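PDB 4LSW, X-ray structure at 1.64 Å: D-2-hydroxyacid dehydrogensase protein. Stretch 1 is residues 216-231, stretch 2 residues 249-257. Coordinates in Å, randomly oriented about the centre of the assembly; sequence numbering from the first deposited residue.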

# COMPACT_ATOMS: atom_id res chain seq x y z
N GLY A 216 -15.78 9.53 -3.59
CA GLY A 216 -16.68 9.41 -4.72
C GLY A 216 -16.84 10.73 -5.46
O GLY A 216 -16.05 11.66 -5.28
N ARG A 217 -17.89 10.83 -6.28
CA ARG A 217 -18.14 12.03 -7.07
C ARG A 217 -18.15 13.32 -6.22
O ARG A 217 -17.57 14.32 -6.63
CB ARG A 217 -19.45 11.93 -7.86
CG ARG A 217 -19.83 13.21 -8.60
CD ARG A 217 -21.12 13.06 -9.42
NE ARG A 217 -20.86 12.66 -10.80
CZ ARG A 217 -21.06 13.44 -11.85
NH1 ARG A 217 -21.53 14.67 -11.70
NH2 ARG A 217 -20.80 12.99 -13.07
N ASP A 218 -18.82 13.30 -5.07
CA ASP A 218 -18.91 14.51 -4.27
C ASP A 218 -17.55 14.99 -3.75
O ASP A 218 -17.26 16.18 -3.77
CB ASP A 218 -19.93 14.36 -3.13
CG ASP A 218 -21.36 14.30 -3.61
OD1 ASP A 218 -21.64 14.81 -4.71
OD2 ASP A 218 -22.20 13.75 -2.88
N VAL A 219 -16.73 14.05 -3.28
CA VAL A 219 -15.40 14.41 -2.79
C VAL A 219 -14.55 14.93 -3.94
O VAL A 219 -13.88 15.96 -3.82
CB VAL A 219 -14.70 13.22 -2.14
CG1 VAL A 219 -13.25 13.58 -1.78
CG2 VAL A 219 -15.47 12.80 -0.90
N ILE A 220 -14.60 14.23 -5.06
CA ILE A 220 -13.83 14.59 -6.24
C ILE A 220 -14.22 15.97 -6.76
O ILE A 220 -13.38 16.79 -7.11
CB ILE A 220 -13.96 13.51 -7.33
CG1 ILE A 220 -13.31 12.21 -6.85
CG2 ILE A 220 -13.34 14.00 -8.63
CD1 ILE A 220 -13.68 10.99 -7.67
N GLU A 221 -15.53 16.25 -6.77
CA GLU A 221 -16.01 17.54 -7.26
C GLU A 221 -15.62 18.67 -6.32
O GLU A 221 -15.30 19.77 -6.76
CB GLU A 221 -17.53 17.50 -7.47
CG GLU A 221 -17.90 16.68 -8.68
CD GLU A 221 -19.33 16.88 -9.13
OE1 GLU A 221 -20.16 17.41 -8.35
OE2 GLU A 221 -19.60 16.49 -10.28
N ALA A 222 -15.64 18.39 -5.03
CA ALA A 222 -15.21 19.36 -4.04
C ALA A 222 -13.71 19.66 -4.13
O ALA A 222 -13.28 20.79 -3.88
CB ALA A 222 -15.60 18.91 -2.62
N LEU A 223 -12.93 18.65 -4.50
CA LEU A 223 -11.50 18.84 -4.71
C LEU A 223 -11.28 19.85 -5.84
O LEU A 223 -10.44 20.74 -5.73
CB LEU A 223 -10.81 17.51 -4.99
CG LEU A 223 -9.29 17.49 -5.12
CD1 LEU A 223 -8.67 18.29 -3.98
CD2 LEU A 223 -8.82 16.05 -5.13
N GLY A 224 -12.05 19.72 -6.92
CA GLY A 224 -12.23 20.83 -7.82
C GLY A 224 -11.32 20.91 -9.03
O GLY A 224 -10.38 20.12 -9.19
N PRO A 225 -11.60 21.88 -9.91
CA PRO A 225 -10.98 21.93 -11.24
C PRO A 225 -9.50 22.23 -11.24
O PRO A 225 -8.83 22.01 -12.25
CB PRO A 225 -11.74 23.07 -11.95
CG PRO A 225 -12.39 23.86 -10.85
CD PRO A 225 -12.70 22.86 -9.77
N GLU A 226 -8.99 22.76 -10.13
CA GLU A 226 -7.56 22.98 -9.99
C GLU A 226 -7.00 22.22 -8.80
O GLU A 226 -5.90 22.52 -8.32
CB GLU A 226 -7.26 24.47 -9.91
CG GLU A 226 -7.68 25.19 -11.19
CD GLU A 226 -7.29 26.65 -11.25
OE1 GLU A 226 -6.47 27.10 -10.43
OE2 GLU A 226 -7.82 27.35 -12.14
N GLY A 227 -7.75 21.24 -8.32
CA GLY A 227 -7.28 20.37 -7.27
C GLY A 227 -6.62 19.14 -7.84
O GLY A 227 -6.82 18.79 -9.01
N MET A 228 -5.83 18.47 -7.01
CA MET A 228 -5.10 17.28 -7.39
C MET A 228 -5.34 16.18 -6.37
O MET A 228 -5.23 16.40 -5.17
CB MET A 228 -3.60 17.60 -7.47
CG MET A 228 -2.78 16.38 -7.81
SD MET A 228 -1.01 16.63 -7.69
CE MET A 228 -0.84 18.06 -8.74
N LEU A 229 -5.67 14.99 -6.87
CA LEU A 229 -5.85 13.82 -6.03
C LEU A 229 -4.61 12.93 -6.10
O LEU A 229 -4.17 12.59 -7.20
CB LEU A 229 -7.07 13.02 -6.51
CG LEU A 229 -7.46 11.82 -5.64
CD1 LEU A 229 -8.05 12.26 -4.30
CD2 LEU A 229 -8.43 10.91 -6.40
N ILE A 230 -4.03 12.59 -4.95
CA ILE A 230 -2.88 11.69 -4.93
C ILE A 230 -3.25 10.44 -4.17
O ILE A 230 -3.59 10.51 -3.00
CB ILE A 230 -1.64 12.33 -4.26
CG1 ILE A 230 -1.25 13.64 -4.96
CG2 ILE A 230 -0.46 11.36 -4.25
CD1 ILE A 230 -1.80 14.90 -4.29
N ASN A 231 -3.22 9.29 -4.84
CA ASN A 231 -3.55 8.05 -4.17
C ASN A 231 -2.39 7.07 -4.05
O ASN A 231 -1.84 6.63 -5.06
CB ASN A 231 -4.73 7.33 -4.82
CG ASN A 231 -5.20 6.19 -3.99
OD1 ASN A 231 -4.94 6.14 -2.78
ND2 ASN A 231 -5.88 5.23 -4.62
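Stretch 2, residues 249-257: DGRLGSAAL

Parallel β-strands exchange hydrogen bonds in a staggered pattern, one residue of one strand bonding to two of its neighbour, and this pair illustrates the rule. Stretch 1 runs from a helix (217-223) through a type I turn, Gly224 to Gly227, into strand 228-231. Stretch 2 follows a loop into strand 254-257, whose axis makes an angle of 9° with the first, in the same direction. Met228 pairs with Ser254, Leu229 with Ala255, Ile230 with Ala256 and Asn231 with Leu257, at CA-CA distances of 4.7, 4.6, 4.7 and 4.9 Å. Leu229 faces Ala255 but bonds to the residues flanking it: Leu229 N to Ser254 O (3.0 Å) and Ala256 N to Leu229 O (2.8 Å). Asn231 N continues the ladder to Ala256 O (2.9 Å). Before the strands, Gly253 N donates to Gly224 O (3.1 Å), tying the loop to the turn.

Side chains alternate between faces. Ile230 CG1 lies 4.2 Å from Ala256 CB on one; Leu229 and Asn231 share the other with Ala255 and Leu257. Leu252 CD1 packs 3.6 Å from Leu223 CG, joining loop to helix. At the exposed end, the Arg217 and Arg251 guanidiniums stack, their like charges offset by Glu221 OE2, which salt-bridges Arg217 NH1 (3.0 Å) and Arg251 NH2 (2.7 Å).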

# COMPACT_ATOMS: atom_id res chain seq x y z
N ASP A 249 -13.82 15.65 -17.71
CA ASP A 249 -14.69 16.84 -17.74
C ASP A 249 -14.01 18.12 -17.30
O ASP A 249 -14.52 19.22 -17.53
CB ASP A 249 -15.88 16.66 -16.80
CG ASP A 249 -16.93 15.71 -17.33
OD1 ASP A 249 -16.85 15.31 -18.51
OD2 ASP A 249 -17.84 15.39 -16.54
N GLY A 250 -12.88 17.98 -16.61
CA GLY A 250 -12.24 19.13 -16.00
C GLY A 250 -12.79 19.48 -14.63
O GLY A 250 -12.41 20.49 -14.05
N ARG A 251 -13.68 18.64 -14.10
CA ARG A 251 -14.20 18.84 -12.75
C ARG A 251 -13.14 18.56 -11.68
O ARG A 251 -13.23 19.08 -10.56
CB ARG A 251 -15.46 17.99 -12.51
CG ARG A 251 -16.71 18.52 -13.19
CD ARG A 251 -17.94 17.64 -12.93
NE ARG A 251 -17.87 16.39 -13.69
CZ ARG A 251 -17.83 15.17 -13.14
NH1 ARG A 251 -17.74 14.11 -13.94
NH2 ARG A 251 -17.90 15.00 -11.83
N LEU A 252 -12.16 17.73 -12.02
CA LEU A 252 -10.97 17.53 -11.19
C LEU A 252 -9.78 17.92 -12.03
O LEU A 252 -9.69 17.54 -13.20
CB LEU A 252 -10.82 16.07 -10.76
CG LEU A 252 -9.54 15.81 -9.93
CD1 LEU A 252 -9.55 16.64 -8.65
CD2 LEU A 252 -9.42 14.35 -9.62
N GLY A 253 -8.86 18.67 -11.43
CA GLY A 253 -7.70 19.16 -12.15
C GLY A 253 -6.71 18.10 -12.60
O GLY A 253 -6.29 18.10 -13.76
N SER A 254 -6.32 17.22 -11.68
CA SER A 254 -5.32 16.21 -11.99
C SER A 254 -5.30 15.12 -10.93
O SER A 254 -5.89 15.27 -9.86
CB SER A 254 -3.93 16.83 -12.12
OG SER A 254 -3.52 17.41 -10.89
N ALA A 255 -4.62 14.02 -11.24
CA ALA A 255 -4.47 12.92 -10.31
C ALA A 255 -3.10 12.30 -10.46
O ALA A 255 -2.51 12.31 -11.54
CB ALA A 255 -5.55 11.88 -10.55
N ALA A 256 -2.60 11.77 -9.35
CA ALA A 256 -1.36 11.01 -9.35
C ALA A 256 -1.65 9.72 -8.61
O ALA A 256 -2.02 9.73 -7.45
CB ALA A 256 -0.26 11.81 -8.66
N LEU A 257 -1.53 8.59 -9.32
CA LEU A 257 -2.03 7.33 -8.79
C LEU A 257 -0.95 6.26 -8.80
O LEU A 257 -0.28 6.07 -9.82
CB LEU A 257 -3.21 6.86 -9.65
CG LEU A 257 -4.37 7.85 -9.82
CD1 LEU A 257 -5.39 7.27 -10.81
CD2 LEU A 257 -5.07 8.15 -8.51
O HOH W 1 -15.48 20.24 -9.54
O HOH W 2 -9.99 21.53 -14.63
O HOH W 3 -4.60 20.11 -10.63